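Local atomic coordinates of RagA protein (Porphyromonas gingivalis, PDB entry 6SLN), a protein that probably takes up substrates across the outer membrane of Porphyromonas gingivalis as a TonB-dependent receptor with a transmembrane beta-barrel. Residues Y567-F572 with D593-F598; K499-T504 with H523-Y528; L486-E491 with S536-E541. One frame throughout, in Å; residues are numbered along the deposited sequence.

Contact 1: Y567-F572 with D593-F598; sequences YAYLSF and DQSSRF. With LMT (dodecyl-beta-D-maltoside), chain Q.
Gln594 illustrates how a polar side chain on the outer wall of a beta-barrel hairpin can be satisfied by an amphiphile. Its peptide group pairs with that of Leu570 in an antiparallel hydrogen-bonded pair, Gln594 N giving a bond of 3.0 Å to Leu570 O. From the backbone, CB and CG of Gln594 pass the Leu570 carbonyl. The chain then runs extended (chi2 166°) alongside Leu570, the two side chains pointing the same way, and NE2 comes 3.6 Å from Leu570 CD2. At the tip the amide meets one sugar of a dodecyl maltoside: Gln594 NE2 donates an almost straight bond (167°) of 2.6 Å to O2', while OE1 accepts from O3'. Gripped at both its oxygen and its nitrogen, the amide is fixed in rotation. A water also accepts from NE2 and lies beside Leu570 O. Phe572 turns a ring edge to this amide, and its CZ lies 3.7 Å from C2 of the detergent tail.

On the face bearing Tyr569, Ser571, Asp593 and Ser595, Ser571 OG donates to Asp593 OD1, an oxygen that also forms a salt bridge with Arg591. At the strand end, a type I turn begins at Ser595, whose OG accepts from Arg597 N in an ST turn. Ala568 N then bonds to Ser596 OG, and the Arg597 guanidinium lies over one face of the Tyr567 ring, CZ 4.2 Å from the ring centroid, a cation-pi contact; Arg597 NE bonds to Asn646. Strand 515-540 borders the hairpin through backbone bonds to Tyr567, Tyr569 and Ser571, and strand 604-614 borders it at Asp593.

Contact 2: K499-T504 with H523-Y528; sequences KSFTNT and HEYIEY. With 3PE (1,2-Distearoyl-sn-glycerophosphoethanolamine), chain G; LMT (dodecyl-beta-D-maltoside), chain H.
In this antiparallel hairpin of the TonB-dependent receptor barrel, the face bearing Phe501, Asn503, His523 and Tyr525 lines the site of a bound phosphatidylethanolamine. The lipid's C33 sits over the centre of the His523 ring, 3.3 Å above its plane, and ester oxygen O21 lies over the Tyr525 face, offset toward the rim. C23 of the second acyl chain covers the centre of the Phe501 ring. His523 NE2 also gives a weak bond of 3.2 Å to O31 of the lipid.

Neighbouring side chains steady these rings. The Asn503 amide, itself against the acyl chain, lies nearly coplanar with the imidazole, planes 8° apart, and ND2 gives His523 ND1 a long, weak but straight bond. Phe501 CD1 approaches the edge of the Tyr525 ring, 3.9 Å from CD2. In a second shell, Tyr525 OH donates to the anti lone pair of Glu527 OE1, while Lys499, bent at chi3, brings NZ to Glu527 OE2 for a salt bridge of 2.6 Å. This cluster lies at the sugar end of a dodecyl maltoside; the nearby Glu529 would tend to raise the pKa of Glu527, and the Lys499 ammonium to lower it.

The opposite face turns to the barrel interior, where Ser500 and Ile526 touch strand 165-166. Here Thr502 and Glu524 stand side by side, and Thr502 OG1 donates to the anti lone pair of Glu524 OE2.

Contact 3: L486-E491 with S536-E541; sequences LGERRE and SSKGFE
A G1 beta bulge ends the pairing of strands 487-510 and 515-540, a hairpin of the receptor's beta-barrel. Gly539 and Phe540 both face Gly487, so the register slips by one residue. Gly539 takes the positive phi (87°) of the first bulge position, a conformation that suits glycine. One carbonyl serves both bulge residues: Gly487 O accepts from Phe540 N at 3.2 Å, with the donor above the carbonyl plane, and weakly from Gly539 N. The return bond, Gly487 N to Phe540 O at 2.8 Å, lies in the carbonyl plane on a lone pair. Beyond the bulge the regular pattern resumes, with Arg489 and Ser537 exchanging two backbone bonds.

Phe540, the second bulge residue, lies against the opposing strand. Its ring turns an edge to the backbone nitrogens of Glu488 and Arg489, and CE2 packs 3.6 Å from Arg489 CB. On the other face, Glu488 and Lys538 lie side by side, touching through Glu488 CG and Lys538 CB, but Glu488 OE2 and Lys538 NZ stay 5.1 Å apart. Each charge has another partner: Glu488 forms a salt bridge with Arg475, and Lys538 with an acidic side chain of another protein's chain. At the end, Leu486 CD2 meets Glu541 CG at 3.4 Å, while the Glu541 carboxylate pairs with Lys552. The second copy of this protein also packs here, with His562 of that subunit on Arg489.

Arg489 runs fully extended to its guanidinium, where NH1 bonds to Met546 O and to an acidic side chain of another protein's chain. Arg489 NE meets the anti lone pair of Glu491 OE2 at 2.7 Å in a salt bridge, the oxygen lying 23° out of the guanidinium plane.

Overall arrangement
Contacts 2 and 3 hold the same two strands, 487-510 and 515-540, yet their centres lie 43 Å apart, and the loop closed by contact 3 encloses contact 2. Contact 1 belongs to the following hairpin and adjoins contact 2 directly: Ser571 N lies 2.8 Å from Glu524 O, and Phe572 CE1 packs 3.6 Å from His523 CD2. These two neighbours are largely buried, and their outer face is rich in aromatic and amide groups met by lipid or detergent. Contact 3 is only partly buried; there charged side chains reach other strands, a second subunit and other protein chains. Contact 2 is regularly paired throughout, whereas contact 1 runs into a turn and contact 3 into a bulge.

Contact 1: Y567-F572 with D593-F598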
loop_
_atom_site.group_PDB
_atom_site.type_symbol
_atom_site.label_atom_id
_atom_site.label_comp_id
_atom_site.label_asym_id
_atom_site.label_seq_id
_atom_site.Cartn_x
_atom_site.Cartn_y
_atom_site.Cartn_z
ATOM N N TYR A 567 1.943 -19.091 10.230
ATOM C CA TYR A 567 1.848 -20.386 10.866
ATOM C C TYR A 567 3.249 -20.966 10.902
ATOM O O TYR A 567 4.161 -20.483 10.224
ATOM C CB TYR A 567 0.856 -21.315 10.139
ATOM C CG TYR A 567 1.241 -21.764 8.737
ATOM C CD1 TYR A 567 2.205 -22.747 8.527
ATOM C CD2 TYR A 567 0.612 -21.225 7.616
ATOM C CE1 TYR A 567 2.545 -23.165 7.222
ATOM C CE2 TYR A 567 0.948 -21.635 6.315
ATOM C CZ TYR A 567 1.910 -22.599 6.133
ATOM O OH TYR A 567 2.230 -23.003 4.868
ATOM N N ALA A 568 3.409 -22.006 11.712
ATOM C CA ALA A 568 4.660 -22.740 11.741
ATOM C C ALA A 568 4.383 -24.173 12.169
ATOM O O ALA A 568 3.331 -24.490 12.741
ATOM C CB ALA A 568 5.685 -22.067 12.663
ATOM N N TYR A 569 5.340 -25.039 11.857
ATOM C CA TYR A 569 5.307 -26.430 12.265
ATOM C C TYR A 569 6.692 -26.802 12.763
ATOM O O TYR A 569 7.701 -26.301 12.253
ATOM C CB TYR A 569 4.925 -27.361 11.110
ATOM C CG TYR A 569 3.469 -27.365 10.719
ATOM C CD1 TYR A 569 2.548 -28.154 11.399
ATOM C CD2 TYR A 569 3.018 -26.605 9.638
ATOM C CE1 TYR A 569 1.213 -28.173 11.022
ATOM C CE2 TYR A 569 1.682 -26.608 9.260
ATOM C CZ TYR A 569 0.785 -27.393 9.956
ATOM O OH TYR A 569 -0.544 -27.408 9.583
ATOM N N LEU A 570 6.730 -27.681 13.767
ATOM C CA LEU A 570 7.969 -28.272 14.262
ATOM C C LEU A 570 7.795 -29.778 14.302
ATOM O O LEU A 570 6.780 -30.272 14.806
ATOM C CB LEU A 570 8.347 -27.762 15.656
ATOM C CG LEU A 570 9.677 -28.338 16.171
ATOM C CD1 LEU A 570 10.889 -27.881 15.317
ATOM C CD2 LEU A 570 9.871 -27.982 17.630
ATOM N N SER A 571 8.791 -30.504 13.799
ATOM C CA SER A 571 8.655 -31.931 13.575
ATOM C C SER A 571 9.908 -32.670 14.009
ATOM O O SER A 571 11.027 -32.196 13.790
ATOM C CB SER A 571 8.380 -32.207 12.098
ATOM O OG SER A 571 6.993 -32.231 11.852
ATOM N N PHE A 572 9.715 -33.833 14.628
ATOM C CA PHE A 572 10.798 -34.769 14.887
ATOM C C PHE A 572 10.320 -36.129 14.434
ATOM O O PHE A 572 9.210 -36.540 14.791
ATOM C CB PHE A 572 11.188 -34.791 16.360
ATOM C CG PHE A 572 11.611 -33.447 16.892
ATOM C CD1 PHE A 572 12.861 -32.940 16.606
ATOM C CD2 PHE A 572 10.753 -32.694 17.677
ATOM C CE1 PHE A 572 13.255 -31.703 17.090
ATOM C CE2 PHE A 572 11.136 -31.461 18.162
ATOM C CZ PHE A 572 12.393 -30.960 17.862
ATOM N N ASP A 593 4.668 -34.106 15.902
ATOM C CA ASP A 593 4.354 -32.884 15.171
ATOM C C ASP A 593 3.681 -31.892 16.104
ATOM O O ASP A 593 2.765 -32.257 16.851
ATOM C CB ASP A 593 3.424 -33.160 13.981
ATOM C CG ASP A 593 4.097 -33.942 12.887
ATOM O OD1 ASP A 593 5.246 -33.591 12.563
ATOM O OD2 ASP A 593 3.488 -34.896 12.351
ATOM N N GLN A 594 4.121 -30.639 16.048
ATOM C CA GLN A 594 3.460 -29.546 16.739
ATOM C C GLN A 594 3.148 -28.444 15.730
ATOM O O GLN A 594 3.884 -28.250 14.758
ATOM C CB GLN A 594 4.338 -29.018 17.898
ATOM C CG GLN A 594 5.154 -30.094 18.620
ATOM C CD GLN A 594 6.254 -29.511 19.523
ATOM O OE1 GLN A 594 5.993 -28.642 20.368
ATOM N NE2 GLN A 594 7.484 -29.995 19.350
ATOM N N SER A 595 2.052 -27.715 15.957
ATOM C CA SER A 595 1.609 -26.729 14.979
ATOM C C SER A 595 1.128 -25.462 15.663
ATOM O O SER A 595 0.390 -25.522 16.651
ATOM C CB SER A 595 0.475 -27.264 14.100
ATOM O OG SER A 595 -0.243 -26.202 13.482
ATOM N N SER A 596 1.528 -24.315 15.104
ATOM C CA SER A 596 1.038 -23.017 15.557
ATOM C C SER A 596 -0.483 -22.926 15.561
ATOM O O SER A 596 -1.043 -22.076 16.268
ATOM C CB SER A 596 1.600 -21.921 14.652
ATOM O OG SER A 596 1.475 -22.269 13.279
ATOM N N ARG A 597 -1.154 -23.770 14.764
ATOM C CA ARG A 597 -2.592 -23.712 14.533
ATOM C C ARG A 597 -3.402 -24.244 15.714
ATOM O O ARG A 597 -4.633 -24.145 15.700
ATOM C CB ARG A 597 -2.916 -24.486 13.245
ATOM C CG ARG A 597 -2.165 -23.938 11.994
ATOM C CD ARG A 597 -2.851 -24.344 10.681
ATOM N NE ARG A 597 -2.622 -23.460 9.537
ATOM C CZ ARG A 597 -2.180 -23.863 8.343
ATOM N NH1 ARG A 597 -1.888 -25.136 8.127
ATOM N NH2 ARG A 597 -2.034 -22.991 7.356
ATOM N N PHE A 598 -2.746 -24.801 16.724
ATOM C CA PHE A 598 -3.380 -25.199 17.976
ATOM C C PHE A 598 -2.666 -24.525 19.142
ATOM O O PHE A 598 -1.480 -24.199 19.049
ATOM C CB PHE A 598 -3.357 -26.723 18.128
ATOM C CG PHE A 598 -3.716 -27.450 16.855
ATOM C CD1 PHE A 598 -4.959 -27.266 16.267
ATOM C CD2 PHE A 598 -2.811 -28.293 16.235
ATOM C CE1 PHE A 598 -5.291 -27.916 15.101
ATOM C CE2 PHE A 598 -3.145 -28.948 15.066
ATOM C CZ PHE A 598 -4.385 -28.757 14.501
HETATM C C1B LMT Q . 6.413 -25.428 24.341
HETATM C C2B LMT Q . 5.177 -24.722 23.795
HETATM C C3B LMT Q . 5.340 -23.206 23.917
HETATM C C4B LMT Q . 5.682 -22.783 25.362
HETATM C C5B LMT Q . 6.887 -23.601 25.855
HETATM C C6B LMT Q . 7.091 -23.330 27.357
HETATM O O1B LMT Q . 7.423 -25.228 23.425
HETATM O O2B LMT Q . 5.087 -25.081 22.471
HETATM O O3B LMT Q . 4.234 -22.555 23.440
HETATM O "O4'" LMT Q . 6.004 -21.438 25.402
HETATM O O5B LMT Q . 6.767 -24.996 25.630
HETATM O O6B LMT Q . 7.785 -22.144 27.581
HETATM C "C1'" LMT Q . 10.634 -27.240 21.765
HETATM C "C2'" LMT Q . 9.420 -28.123 22.108
HETATM C "C3'" LMT Q . 8.153 -27.248 22.313
HETATM C "C4'" LMT Q . 8.453 -26.175 23.370
HETATM C "C5'" LMT Q . 9.644 -25.411 22.795
HETATM C "C6'" LMT Q . 9.914 -24.140 23.542
HETATM O "O1'" LMT Q . 11.751 -28.018 21.822
HETATM O "O2'" LMT Q . 9.225 -29.016 21.081
HETATM O "O3'" LMT Q . 7.100 -28.014 22.689
HETATM O "O5'" LMT Q . 10.785 -26.228 22.756
HETATM O "O6'" LMT Q . 10.791 -23.450 22.779
HETATM C C1 LMT Q . 12.873 -27.549 21.112
HETATM C C2 LMT Q . 13.566 -28.808 20.671
HETATM C C3 LMT Q . 15.037 -28.886 20.923
HETATM C C4 LMT Q . 15.709 -28.995 19.581
HETATM C C5 LMT Q . 16.917 -29.859 19.652
HETATM C C6 LMT Q . 16.967 -30.818 18.512
HETATM C C7 LMT Q . 18.400 -31.075 18.140
HETATM C C8 LMT Q . 18.448 -32.072 17.023
HETATM C C9 LMT Q . 19.751 -32.132 16.273
HETATM C C10 LMT Q . 20.875 -31.957 17.268
HETATM O O HOH W 1 7.642 -31.882 17.313
#

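Contact 2: K499-T504 with H523-Y528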
loop_
_atom_site.group_PDB
_atom_site.type_symbol
_atom_site.label_atom_id
_atom_site.label_comp_id
_atom_site.label_asym_id
_atom_site.label_seq_id
_atom_site.Cartn_x
_atom_site.Cartn_y
_atom_site.Cartn_z
ATOM N N LYS A 499 9.592 -20.454 4.822
ATOM C CA LYS A 499 10.900 -21.012 5.128
ATOM C C LYS A 499 10.769 -22.470 5.522
ATOM O O LYS A 499 9.738 -22.906 6.044
ATOM C CB LYS A 499 11.595 -20.255 6.260
ATOM C CG LYS A 499 11.773 -18.776 6.039
ATOM C CD LYS A 499 12.224 -18.108 7.318
ATOM C CE LYS A 499 11.557 -16.751 7.487
ATOM N NZ LYS A 499 11.855 -16.189 8.833
ATOM N N SER A 500 11.837 -23.222 5.291
ATOM C CA SER A 500 11.770 -24.644 5.572
ATOM C C SER A 500 13.168 -25.204 5.783
ATOM O O SER A 500 14.059 -24.993 4.950
ATOM C CB SER A 500 11.075 -25.375 4.434
ATOM O OG SER A 500 11.473 -26.739 4.346
ATOM N N PHE A 501 13.353 -25.932 6.889
ATOM C CA PHE A 501 14.600 -26.618 7.181
ATOM C C PHE A 501 14.307 -28.068 7.530
ATOM O O PHE A 501 13.411 -28.345 8.333
ATOM C CB PHE A 501 15.351 -25.947 8.330
ATOM C CG PHE A 501 15.331 -24.453 8.271
ATOM C CD1 PHE A 501 14.247 -23.753 8.764
ATOM C CD2 PHE A 501 16.398 -23.749 7.746
ATOM C CE1 PHE A 501 14.210 -22.395 8.718
ATOM C CE2 PHE A 501 16.373 -22.382 7.711
ATOM C CZ PHE A 501 15.269 -21.702 8.194
ATOM N N THR A 502 15.074 -28.985 6.937
ATOM C CA THR A 502 14.959 -30.412 7.191
ATOM C C THR A 502 16.344 -30.987 7.438
ATOM O O THR A 502 17.243 -30.833 6.605
ATOM C CB THR A 502 14.297 -31.150 6.028
ATOM O OG1 THR A 502 12.968 -30.653 5.844
ATOM C CG2 THR A 502 14.240 -32.655 6.328
ATOM N N ASN A 503 16.504 -31.676 8.565
ATOM C CA ASN A 503 17.804 -32.154 9.009
ATOM C C ASN A 503 17.676 -33.614 9.412
ATOM O O ASN A 503 16.905 -33.945 10.321
ATOM C CB ASN A 503 18.315 -31.291 10.165
ATOM C CG ASN A 503 18.619 -29.875 9.721
ATOM O OD1 ASN A 503 19.499 -29.658 8.887
ATOM N ND2 ASN A 503 17.879 -28.906 10.252
ATOM N N THR A 504 18.417 -34.489 8.733
ATOM C CA THR A 504 18.238 -35.921 8.903
ATOM C C THR A 504 19.576 -36.625 9.015
ATOM O O THR A 504 20.531 -36.292 8.312
ATOM C CB THR A 504 17.459 -36.546 7.733
ATOM O OG1 THR A 504 18.179 -36.342 6.508
ATOM C CG2 THR A 504 16.069 -35.934 7.627
ATOM N N HIS A 523 14.844 -34.060 11.785
ATOM C CA HIS A 523 14.245 -32.852 12.335
ATOM C C HIS A 523 13.802 -31.948 11.192
ATOM O O HIS A 523 14.441 -31.908 10.137
ATOM C CB HIS A 523 15.205 -32.071 13.230
ATOM C CG HIS A 523 14.886 -30.608 13.297
ATOM N ND1 HIS A 523 15.433 -29.685 12.431
ATOM C CD2 HIS A 523 14.030 -29.919 14.093
ATOM C CE1 HIS A 523 14.941 -28.488 12.704
ATOM N NE2 HIS A 523 14.089 -28.601 13.709
ATOM N N GLU A 524 12.724 -31.192 11.424
ATOM C CA GLU A 524 12.116 -30.392 10.372
ATOM C C GLU A 524 11.365 -29.211 10.975
ATOM O O GLU A 524 10.544 -29.400 11.877
ATOM C CB GLU A 524 11.177 -31.256 9.540
ATOM C CG GLU A 524 10.292 -30.484 8.586
ATOM C CD GLU A 524 9.928 -31.308 7.379
ATOM O OE1 GLU A 524 8.914 -32.046 7.419
ATOM O OE2 GLU A 524 10.686 -31.235 6.401
ATOM N N TYR A 525 11.637 -28.001 10.462
ATOM C CA TYR A 525 10.922 -26.781 10.837
ATOM C C TYR A 525 10.482 -26.036 9.575
ATOM O O TYR A 525 11.305 -25.704 8.714
ATOM C CB TYR A 525 11.786 -25.873 11.715
ATOM C CG TYR A 525 11.121 -24.547 12.085
ATOM C CD1 TYR A 525 10.133 -24.495 13.059
ATOM C CD2 TYR A 525 11.490 -23.348 11.470
ATOM C CE1 TYR A 525 9.527 -23.302 13.403
ATOM C CE2 TYR A 525 10.878 -22.143 11.814
ATOM C CZ TYR A 525 9.903 -22.129 12.790
ATOM O OH TYR A 525 9.284 -20.948 13.155
ATOM N N ILE A 526 9.183 -25.793 9.461
ATOM C CA ILE A 526 8.617 -25.007 8.379
ATOM C C ILE A 526 7.826 -23.881 9.021
ATOM O O ILE A 526 7.138 -24.085 10.027
ATOM C CB ILE A 526 7.729 -25.843 7.422
ATOM C CG1 ILE A 526 6.474 -26.338 8.130
ATOM C CG2 ILE A 526 8.479 -27.044 6.833
ATOM C CD1 ILE A 526 5.515 -27.089 7.221
ATOM N N GLU A 527 7.962 -22.682 8.466
ATOM C CA GLU A 527 7.234 -21.523 8.952
ATOM C C GLU A 527 6.841 -20.673 7.761
ATOM O O GLU A 527 7.473 -20.734 6.704
ATOM C CB GLU A 527 8.051 -20.704 9.959
ATOM C CG GLU A 527 8.966 -19.666 9.355
ATOM C CD GLU A 527 9.592 -18.788 10.423
ATOM O OE1 GLU A 527 9.407 -19.079 11.630
ATOM O OE2 GLU A 527 10.264 -17.801 10.055
ATOM N N TYR A 528 5.780 -19.894 7.944
ATOM C CA TYR A 528 5.212 -19.061 6.895
ATOM C C TYR A 528 4.801 -17.731 7.501
ATOM O O TYR A 528 4.107 -17.699 8.518
ATOM C CB TYR A 528 3.996 -19.745 6.239
ATOM C CG TYR A 528 3.117 -18.814 5.407
ATOM C CD1 TYR A 528 2.154 -18.016 6.011
ATOM C CD2 TYR A 528 3.247 -18.747 4.018
ATOM C CE1 TYR A 528 1.367 -17.170 5.290
ATOM C CE2 TYR A 528 2.452 -17.907 3.280
ATOM C CZ TYR A 528 1.508 -17.115 3.920
ATOM O OH TYR A 528 0.698 -16.257 3.207
HETATM C C1 3PE G . 12.412 -23.008 16.249
HETATM C C2 3PE G . 13.571 -23.675 15.540
HETATM C C3 3PE G . 13.478 -25.199 15.744
HETATM O O31 3PE G . 14.599 -25.844 15.201
HETATM O O32 3PE G . 15.037 -26.880 17.142
HETATM C C31 3PE G . 15.443 -26.543 16.083
HETATM C C32 3PE G . 16.900 -26.853 15.690
HETATM C C33 3PE G . 17.136 -28.313 15.291
HETATM C C34 3PE G . 18.638 -28.582 15.143
HETATM C C35 3PE G . 19.086 -28.647 13.677
HETATM C C36 3PE G . 20.143 -29.742 13.505
HETATM C C37 3PE G . 21.104 -29.428 12.352
HETATM C C38 3PE G . 22.111 -30.575 12.212
HETATM C C39 3PE G . 22.940 -30.381 10.949
HETATM C C3A 3PE G . 23.635 -31.684 10.561
HETATM C C3B 3PE G . 23.893 -31.704 9.051
HETATM O O21 3PE G . 13.442 -23.259 14.200
HETATM O O22 3PE G . 15.104 -21.891 13.575
HETATM C C21 3PE G . 14.650 -22.978 13.533
HETATM C C22 3PE G . 15.388 -24.053 12.730
HETATM C C23 3PE G . 16.664 -23.502 12.084
HETATM C C24 3PE G . 17.742 -24.586 12.192
HETATM C C25 3PE G . 18.359 -24.952 10.839
HETATM C C26 3PE G . 19.740 -25.590 11.056
HETATM C C27 3PE G . 20.480 -25.691 9.720
HETATM C C28 3PE G . 21.863 -26.332 9.886
HETATM C C29 3PE G . 22.546 -26.528 8.523
HETATM C C2A 3PE G . 24.063 -26.304 8.598
HETATM C C2B 3PE G . 24.889 -27.319 7.779
HETATM C C2C 3PE G . 26.074 -26.606 7.092
HETATM C C2D 3PE G . 27.024 -27.546 6.321
HETATM C C1B LMT H . 9.635 -16.942 15.847
HETATM C C2B LMT H . 8.830 -15.947 14.912
HETATM C C3B LMT H . 8.148 -14.794 15.690
HETATM C C4B LMT H . 7.404 -15.412 16.890
HETATM C C5B LMT H . 8.556 -15.940 17.759
HETATM C C6B LMT H . 8.131 -16.158 19.219
HETATM O O1B LMT H . 11.017 -16.681 15.859
HETATM O O2B LMT H . 9.658 -15.457 13.923
HETATM O O3B LMT H . 7.361 -14.002 14.892
HETATM O "O4'" LMT H . 6.636 -14.486 17.564
HETATM O O5B LMT H . 9.126 -17.097 17.166
HETATM O O6B LMT H . 9.001 -15.503 20.085
HETATM C "C1'" LMT H . 14.508 -17.615 14.108
HETATM C "C2'" LMT H . 13.314 -18.269 13.382
HETATM C "C3'" LMT H . 12.081 -17.517 13.911
HETATM C "C4'" LMT H . 11.879 -17.725 15.426
HETATM C "C5'" LMT H . 13.254 -17.620 16.195
HETATM C "C6'" LMT H . 13.252 -18.331 17.549
HETATM O "O1'" LMT H . 15.780 -17.899 13.598
HETATM O "O2'" LMT H . 13.350 -18.078 12.013
HETATM O "O3'" LMT H . 10.950 -17.862 13.204
HETATM O "O5'" LMT H . 14.441 -18.022 15.484
HETATM O "O6'" LMT H . 11.982 -18.882 17.785
HETATM C C1 LMT H . 16.009 -18.950 12.644
HETATM C C2 LMT H . 17.115 -18.466 11.721
HETATM C C3 LMT H . 17.350 -19.259 10.458
HETATM C C4 LMT H . 18.824 -19.217 10.059
HETATM C C5 LMT H . 19.307 -20.576 9.615
HETATM C C6 LMT H . 20.194 -20.564 8.390
HETATM C C7 LMT H . 20.315 -21.982 7.869
HETATM C C8 LMT H . 21.264 -22.109 6.696
HETATM C C9 LMT H . 21.310 -23.538 6.185
HETATM C C10 LMT H . 22.311 -23.749 5.063
HETATM C C11 LMT H . 22.094 -25.108 4.428
HETATM C C12 LMT H . 23.194 -25.527 3.501
#

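Contact 3: L486-E491 with S536-E541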
loop_
_atom_site.group_PDB
_atom_site.type_symbol
_atom_site.label_atom_id
_atom_site.label_comp_id
_atom_site.label_asym_id
_atom_site.label_seq_id
_atom_site.Cartn_x
_atom_site.Cartn_y
_atom_site.Cartn_z
ATOM N N LEU A 486 -15.848 10.216 -12.357
ATOM C CA LEU A 486 -14.650 10.212 -11.534
ATOM C C LEU A 486 -14.035 8.823 -11.578
ATOM O O LEU A 486 -14.745 7.823 -11.497
ATOM C CB LEU A 486 -14.994 10.625 -10.104
ATOM C CG LEU A 486 -15.612 12.029 -10.124
ATOM C CD1 LEU A 486 -15.924 12.578 -8.723
ATOM C CD2 LEU A 486 -14.696 12.955 -10.911
ATOM N N GLY A 487 -12.737 8.758 -11.745
ATOM C CA GLY A 487 -12.071 7.480 -11.825
ATOM C C GLY A 487 -11.532 7.030 -10.467
ATOM O O GLY A 487 -11.473 7.785 -9.493
ATOM N N GLU A 488 -11.139 5.759 -10.415
ATOM C CA GLU A 488 -10.666 5.144 -9.188
ATOM C C GLU A 488 -9.469 4.258 -9.508
ATOM O O GLU A 488 -9.272 3.800 -10.636
ATOM C CB GLU A 488 -11.786 4.332 -8.488
ATOM C CG GLU A 488 -13.185 4.979 -8.608
ATOM C CD GLU A 488 -14.230 4.414 -7.634
ATOM O OE1 GLU A 488 -14.004 3.333 -7.047
ATOM O OE2 GLU A 488 -15.292 5.059 -7.462
ATOM N N ARG A 489 -8.681 3.988 -8.486
ATOM C CA ARG A 489 -7.502 3.170 -8.689
ATOM C C ARG A 489 -7.201 2.483 -7.373
ATOM O O ARG A 489 -7.395 3.078 -6.310
ATOM C CB ARG A 489 -6.327 4.030 -9.136
ATOM C CG ARG A 489 -5.054 3.252 -9.313
ATOM C CD ARG A 489 -3.957 4.121 -9.867
ATOM N NE ARG A 489 -2.818 3.335 -10.318
ATOM C CZ ARG A 489 -1.772 3.856 -10.950
ATOM N NH1 ARG A 489 -1.738 5.163 -11.198
ATOM N NH2 ARG A 489 -0.761 3.077 -11.320
ATOM N N ARG A 490 -6.750 1.230 -7.445
ATOM C CA ARG A 490 -6.400 0.461 -6.255
ATOM C C ARG A 490 -5.084 -0.249 -6.522
ATOM O O ARG A 490 -4.887 -0.820 -7.599
ATOM C CB ARG A 490 -7.511 -0.547 -5.871
ATOM C CG ARG A 490 -7.092 -1.659 -4.887
ATOM C CD ARG A 490 -8.232 -2.076 -3.938
ATOM N NE ARG A 490 -9.495 -2.319 -4.623
ATOM C CZ ARG A 490 -9.707 -3.292 -5.515
ATOM N NH1 ARG A 490 -8.736 -4.138 -5.845
ATOM N NH2 ARG A 490 -10.900 -3.416 -6.098
ATOM N N GLU A 491 -4.174 -0.173 -5.562
ATOM C CA GLU A 491 -2.875 -0.815 -5.673
ATOM C C GLU A 491 -2.643 -1.711 -4.463
ATOM O O GLU A 491 -2.945 -1.336 -3.316
ATOM C CB GLU A 491 -1.753 0.221 -5.772
ATOM C CG GLU A 491 -1.934 1.174 -6.894
ATOM C CD GLU A 491 -1.376 0.639 -8.183
ATOM O OE1 GLU A 491 -0.510 -0.254 -8.132
ATOM O OE2 GLU A 491 -1.801 1.126 -9.253
ATOM N N SER A 536 -6.231 2.690 -2.116
ATOM C CA SER A 536 -7.109 3.019 -3.214
ATOM C C SER A 536 -7.504 4.484 -3.114
ATOM O O SER A 536 -7.546 5.073 -2.034
ATOM C CB SER A 536 -8.335 2.095 -3.242
ATOM O OG SER A 536 -9.453 2.724 -2.647
ATOM N N SER A 537 -7.764 5.064 -4.273
ATOM C CA SER A 537 -8.013 6.482 -4.388
ATOM C C SER A 537 -9.138 6.613 -5.376
ATOM O O SER A 537 -9.330 5.743 -6.237
ATOM C CB SER A 537 -6.767 7.229 -4.879
ATOM O OG SER A 537 -5.819 7.428 -3.844
ATOM N N LYS A 538 -9.891 7.692 -5.264
ATOM C CA LYS A 538 -10.894 7.897 -6.289
ATOM C C LYS A 538 -11.100 9.383 -6.544
ATOM O O LYS A 538 -10.532 10.249 -5.869
ATOM C CB LYS A 538 -12.205 7.189 -5.921
ATOM C CG LYS A 538 -12.691 7.419 -4.530
ATOM C CD LYS A 538 -13.931 6.613 -4.291
ATOM C CE LYS A 538 -14.407 6.821 -2.858
ATOM N NZ LYS A 538 -15.413 5.818 -2.396
ATOM N N GLY A 539 -11.920 9.655 -7.558
ATOM C CA GLY A 539 -12.245 11.006 -7.932
ATOM C C GLY A 539 -11.284 11.631 -8.905
ATOM O O GLY A 539 -11.269 12.864 -9.020
ATOM N N PHE A 540 -10.461 10.820 -9.580
ATOM C CA PHE A 540 -9.628 11.303 -10.673
ATOM C C PHE A 540 -10.508 11.854 -11.784
ATOM O O PHE A 540 -11.576 11.311 -12.073
ATOM C CB PHE A 540 -8.764 10.164 -11.217
ATOM C CG PHE A 540 -7.962 9.443 -10.164
ATOM C CD1 PHE A 540 -6.924 10.088 -9.502
ATOM C CD2 PHE A 540 -8.254 8.125 -9.819
ATOM C CE1 PHE A 540 -6.180 9.434 -8.530
ATOM C CE2 PHE A 540 -7.511 7.460 -8.845
ATOM C CZ PHE A 540 -6.470 8.121 -8.201
ATOM N N GLU A 541 -10.072 12.942 -12.413
ATOM C CA GLU A 541 -10.813 13.499 -13.542
ATOM C C GLU A 541 -10.042 13.380 -14.838
ATOM O O GLU A 541 -10.484 13.903 -15.867
ATOM C CB GLU A 541 -11.203 14.953 -13.285
ATOM C CG GLU A 541 -12.408 15.063 -12.393
ATOM C CD GLU A 541 -12.565 16.404 -11.712
ATOM O OE1 GLU A 541 -13.144 16.440 -10.604
ATOM O OE2 GLU A 541 -12.140 17.427 -12.284
#